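Local coordinates for protein lantibiotic dehydratase (Microbispora corallina, PDB 5EHK) that probably dehydrates serine and threonine residues of the NAI-107 precursor peptide, using glutamyl-tRNA as the source of the activating glutamate, at residues 848-856 / 868-878. Sequence-based numbering, arbitrary orientation.
Sequences EHGADRWFF and RVRFRGEREKL
Asp852 and Arg872 meet in a side-on, two-pronged salt bridge: NE of Arg872 donates to OD2 of Asp852 at 2.6 Å, and its NH2 to OD1 of the same carboxylate at 2.6 Å. OD2 is met at its syn lone pair; OD1 is also met on the syn side, but from out of the carboxylate plane, and the two flat groups are 30° apart, nearly coplanar. CG of Arg853 rests over one face of that guanidinium, 3.6 Å from NH2 of Arg872. Arg872 leaves the strand extended, its CG opposite the backbone N (chi1 -178°), and bends at chi3 to reach the acid. Asp852 is also fixed by its backbone, N donating to O of Arg872 at 2.7 Å.

Further along, CB of Arg870 makes a CH-pi contact over the face of the Phe855 ring, 4.0 Å from its centroid. Backbone bonds in both directions between Phe855 and Arg870 mark a hydrogen-bonded antiparallel pair. On the other sheet face, CB of Trp854 packs 3.9 Å from CD1 of Phe871.

The strand axes run 4.6 Å apart at 173°, as expected of the hairpin formed by 853-861 and 864-872. Helix 920-942 adds Glu921 as a second acid for Arg872 and supplies the salt-bridge partner of Arg870, Glu924, on the Phe855 face, while helices 839-848 and 875-895 pack on Phe871 across the sheet. Strand 819-824 continues the sheet beside 864-872.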
loop_
_atom_site.group_PDB
_atom_site.type_symbol
_atom_site.label_atom_id
_atom_site.label_comp_id
_atom_site.label_asym_id
_atom_site.label_seq_id
_atom_site.Cartn_x
_atom_site.Cartn_y
_atom_site.Cartn_z
ATOM N N GLU A 848 -41.165 7.981 20.764
ATOM C CA GLU A 848 -42.050 9.089 21.114
ATOM C C GLU A 848 -42.224 10.092 19.960
ATOM O O GLU A 848 -43.000 11.055 20.084
ATOM C CB GLU A 848 -41.564 9.862 22.345
ATOM C CG GLU A 848 -40.565 10.999 21.999
ATOM C CD GLU A 848 -40.291 11.978 23.151
ATOM O OE1 GLU A 848 -40.811 11.767 24.278
ATOM O OE2 GLU A 848 -39.579 12.982 22.905
ATOM N N HIS A 849 -41.512 9.896 18.855
ATOM C CA HIS A 849 -41.721 10.755 17.689
ATOM C C HIS A 849 -42.333 9.935 16.561
ATOM O O HIS A 849 -42.363 10.349 15.398
ATOM C CB HIS A 849 -40.420 11.391 17.232
ATOM C CG HIS A 849 -39.966 12.509 18.105
ATOM N ND1 HIS A 849 -40.237 13.825 17.823
ATOM C CD2 HIS A 849 -39.241 12.507 19.248
ATOM C CE1 HIS A 849 -39.709 14.590 18.762
ATOM N NE2 HIS A 849 -39.102 13.815 19.640
ATOM N N GLY A 850 -42.771 8.736 16.922
ATOM C CA GLY A 850 -43.559 7.916 16.031
ATOM C C GLY A 850 -42.797 7.089 15.023
ATOM O O GLY A 850 -43.400 6.627 14.056
ATOM N N ALA A 851 -41.502 6.863 15.242
ATOM C CA ALA A 851 -40.748 6.019 14.320
ATOM C C ALA A 851 -41.315 4.623 14.461
ATOM O O ALA A 851 -41.593 4.186 15.573
ATOM C CB ALA A 851 -39.270 6.042 14.636
ATOM N N ASP A 852 -41.539 3.942 13.342
ATOM C CA ASP A 852 -42.266 2.666 13.374
ATOM C C ASP A 852 -41.313 1.483 13.304
ATOM O O ASP A 852 -41.659 0.351 13.662
ATOM C CB ASP A 852 -43.343 2.602 12.270
ATOM C CG ASP A 852 -42.787 2.193 10.899
ATOM O OD1 ASP A 852 -43.506 1.511 10.159
ATOM O OD2 ASP A 852 -41.654 2.569 10.529
ATOM N N ARG A 853 -40.111 1.753 12.817
ATOM C CA ARG A 853 -39.080 0.746 12.733
ATOM C C ARG A 853 -37.733 1.371 13.064
ATOM O O ARG A 853 -37.468 2.517 12.712
ATOM C CB ARG A 853 -39.048 0.149 11.333
ATOM C CG ARG A 853 -40.187 -0.780 11.037
ATOM C CD ARG A 853 -40.073 -2.042 11.868
ATOM N NE ARG A 853 -41.282 -2.859 11.767
ATOM C CZ ARG A 853 -41.843 -3.512 12.782
ATOM N NH1 ARG A 853 -41.301 -3.470 13.985
ATOM N NH2 ARG A 853 -42.946 -4.220 12.584
ATOM N N TRP A 854 -36.876 0.611 13.733
ATOM C CA TRP A 854 -35.516 1.061 13.977
ATOM C C TRP A 854 -34.621 -0.161 13.961
ATOM O O TRP A 854 -35.098 -1.262 14.205
ATOM C CB TRP A 854 -35.399 1.789 15.318
ATOM C CG TRP A 854 -35.278 0.829 16.454
ATOM C CD1 TRP A 854 -36.300 0.247 17.134
ATOM C CD2 TRP A 854 -34.072 0.328 17.039
ATOM N NE1 TRP A 854 -35.812 -0.577 18.098
ATOM C CE2 TRP A 854 -34.444 -0.549 18.069
ATOM C CE3 TRP A 854 -32.709 0.532 16.787
ATOM C CZ2 TRP A 854 -33.519 -1.212 18.859
ATOM C CZ3 TRP A 854 -31.788 -0.123 17.561
ATOM C CH2 TRP A 854 -32.194 -0.990 18.589
ATOM N N PHE A 855 -33.346 0.019 13.635
ATOM C CA PHE A 855 -32.385 -1.063 13.794
ATOM C C PHE A 855 -30.957 -0.524 13.826
ATOM O O PHE A 855 -30.736 0.653 13.560
ATOM C CB PHE A 855 -32.599 -2.172 12.752
ATOM C CG PHE A 855 -32.175 -1.824 11.337
ATOM C CD1 PHE A 855 -33.106 -1.388 10.398
ATOM C CD2 PHE A 855 -30.845 -1.958 10.928
ATOM C CE1 PHE A 855 -32.721 -1.101 9.074
ATOM C CE2 PHE A 855 -30.457 -1.664 9.593
ATOM C CZ PHE A 855 -31.396 -1.233 8.674
ATOM N N PHE A 856 -29.986 -1.362 14.163
ATOM C CA PHE A 856 -28.621 -0.906 14.071
ATOM C C PHE A 856 -27.758 -1.997 13.483
ATOM O O PHE A 856 -28.024 -3.185 13.690
ATOM C CB PHE A 856 -28.070 -0.494 15.438
ATOM C CG PHE A 856 -27.484 -1.639 16.216
ATOM C CD1 PHE A 856 -26.168 -2.051 16.005
ATOM C CD2 PHE A 856 -28.247 -2.309 17.156
ATOM C CE1 PHE A 856 -25.656 -3.108 16.691
ATOM C CE2 PHE A 856 -27.722 -3.358 17.852
ATOM C CZ PHE A 856 -26.427 -3.760 17.624
ATOM N N ARG A 868 -24.268 2.108 12.552
ATOM C CA ARG A 868 -25.288 2.780 11.767
ATOM C C ARG A 868 -26.626 2.484 12.398
ATOM O O ARG A 868 -26.962 1.340 12.644
ATOM C CB ARG A 868 -25.243 2.308 10.323
ATOM C CG ARG A 868 -23.938 2.614 9.692
ATOM C CD ARG A 868 -23.988 2.437 8.227
ATOM N NE ARG A 868 -22.879 3.144 7.604
ATOM C CZ ARG A 868 -22.586 3.088 6.312
ATOM N NH1 ARG A 868 -23.327 2.330 5.509
ATOM N NH2 ARG A 868 -21.551 3.778 5.842
ATOM N N VAL A 869 -27.383 3.513 12.699
ATOM C CA VAL A 869 -28.682 3.280 13.285
ATOM C C VAL A 869 -29.726 3.778 12.325
ATOM O O VAL A 869 -29.610 4.889 11.815
ATOM C CB VAL A 869 -28.817 4.001 14.634
ATOM C CG1 VAL A 869 -30.179 3.726 15.250
ATOM C CG2 VAL A 869 -27.682 3.560 15.568
ATOM N N ARG A 870 -30.746 2.964 12.059
ATOM C CA ARG A 870 -31.808 3.421 11.148
ATOM C C ARG A 870 -33.197 3.571 11.769
ATOM O O ARG A 870 -33.652 2.680 12.448
ATOM C CB ARG A 870 -31.947 2.515 9.940
ATOM C CG ARG A 870 -32.758 3.271 8.926
ATOM C CD ARG A 870 -33.270 2.460 7.778
ATOM N NE ARG A 870 -34.058 1.279 8.127
ATOM C CZ ARG A 870 -35.218 1.306 8.764
ATOM N NH1 ARG A 870 -35.736 2.459 9.163
ATOM N NH2 ARG A 870 -35.858 0.174 9.005
ATOM N N PHE A 871 -33.876 4.683 11.504
ATOM C CA PHE A 871 -35.264 4.845 11.955
ATOM C C PHE A 871 -36.160 5.012 10.751
ATOM O O PHE A 871 -35.759 5.618 9.757
ATOM C CB PHE A 871 -35.445 6.074 12.833
ATOM C CG PHE A 871 -34.555 6.104 14.038
ATOM C CD1 PHE A 871 -35.008 5.644 15.257
ATOM C CD2 PHE A 871 -33.272 6.633 13.955
ATOM C CE1 PHE A 871 -34.201 5.686 16.372
ATOM C CE2 PHE A 871 -32.466 6.675 15.055
ATOM C CZ PHE A 871 -32.930 6.193 16.277
ATOM N N ARG A 872 -37.373 4.476 10.837
ATOM C CA ARG A 872 -38.370 4.698 9.803
ATOM C C ARG A 872 -39.558 5.438 10.397
ATOM O O ARG A 872 -39.998 5.156 11.515
ATOM C CB ARG A 872 -38.810 3.387 9.165
ATOM C CG ARG A 872 -39.811 3.576 8.038
ATOM C CD ARG A 872 -40.229 2.259 7.381
ATOM N NE ARG A 872 -41.248 1.545 8.141
ATOM C CZ ARG A 872 -41.720 0.360 7.783
ATOM N NH1 ARG A 872 -41.261 -0.208 6.677
ATOM N NH2 ARG A 872 -42.650 -0.243 8.510
ATOM N N GLY A 873 -40.061 6.412 9.652
ATOM C CA GLY A 873 -41.203 7.174 10.110
ATOM C C GLY A 873 -41.681 8.192 9.106
ATOM O O GLY A 873 -41.181 8.295 7.983
ATOM N N GLU A 874 -42.681 8.942 9.526
ATOM C CA GLU A 874 -43.216 10.036 8.748
ATOM C C GLU A 874 -42.220 11.191 8.672
ATOM O O GLU A 874 -41.639 11.586 9.684
ATOM C CB GLU A 874 -44.540 10.476 9.366
ATOM C CG GLU A 874 -45.432 9.276 9.661
ATOM C CD GLU A 874 -46.885 9.640 9.927
ATOM O OE1 GLU A 874 -47.144 10.445 10.860
ATOM O OE2 GLU A 874 -47.761 9.101 9.199
ATOM N N ARG A 875 -42.000 11.687 7.455
ATOM C CA ARG A 875 -41.062 12.780 7.179
ATOM C C ARG A 875 -41.019 13.919 8.206
ATOM O O ARG A 875 -39.946 14.219 8.734
ATOM C CB ARG A 875 -41.287 13.329 5.771
ATOM C CG ARG A 875 -41.316 12.236 4.708
ATOM C CD ARG A 875 -41.523 12.763 3.297
ATOM N NE ARG A 875 -41.213 11.748 2.287
ATOM C CZ ARG A 875 -41.456 11.885 0.986
ATOM N NH1 ARG A 875 -42.024 12.995 0.530
ATOM N NH2 ARG A 875 -41.140 10.913 0.139
ATOM N N GLU A 876 -42.164 14.540 8.504
ATOM C CA GLU A 876 -42.171 15.721 9.381
ATOM C C GLU A 876 -41.699 15.396 10.792
ATOM O O GLU A 876 -40.821 16.069 11.339
ATOM C CB GLU A 876 -43.556 16.371 9.461
ATOM C CG GLU A 876 -44.053 17.031 8.168
ATOM C CD GLU A 876 -44.791 16.072 7.224
ATOM O OE1 GLU A 876 -44.734 14.827 7.428
ATOM O OE2 GLU A 876 -45.442 16.580 6.279
ATOM N N LYS A 877 -42.287 14.355 11.374
ATOM C CA LYS A 877 -41.951 13.931 12.724
ATOM C C LYS A 877 -40.465 13.560 12.806
ATOM O O LYS A 877 -39.772 13.915 13.771
ATOM C CB LYS A 877 -42.834 12.746 13.139
ATOM C CG LYS A 877 -44.295 13.096 13.416
ATOM C CD LYS A 877 -45.095 11.844 13.718
ATOM C CE LYS A 877 -46.475 12.157 14.249
ATOM N NZ LYS A 877 -47.191 10.883 14.533
ATOM N N LEU A 878 -39.981 12.869 11.774
ATOM C CA LEU A 878 -38.597 12.416 11.730
ATOM C C LEU A 878 -37.641 13.617 11.709
ATOM O O LEU A 878 -36.808 13.777 12.599
ATOM C CB LEU A 878 -38.372 11.522 10.502
ATOM C CG LEU A 878 -37.847 10.089 10.691
ATOM C CD1 LEU A 878 -38.600 9.263 11.741
ATOM C CD2 LEU A 878 -37.873 9.365 9.371
#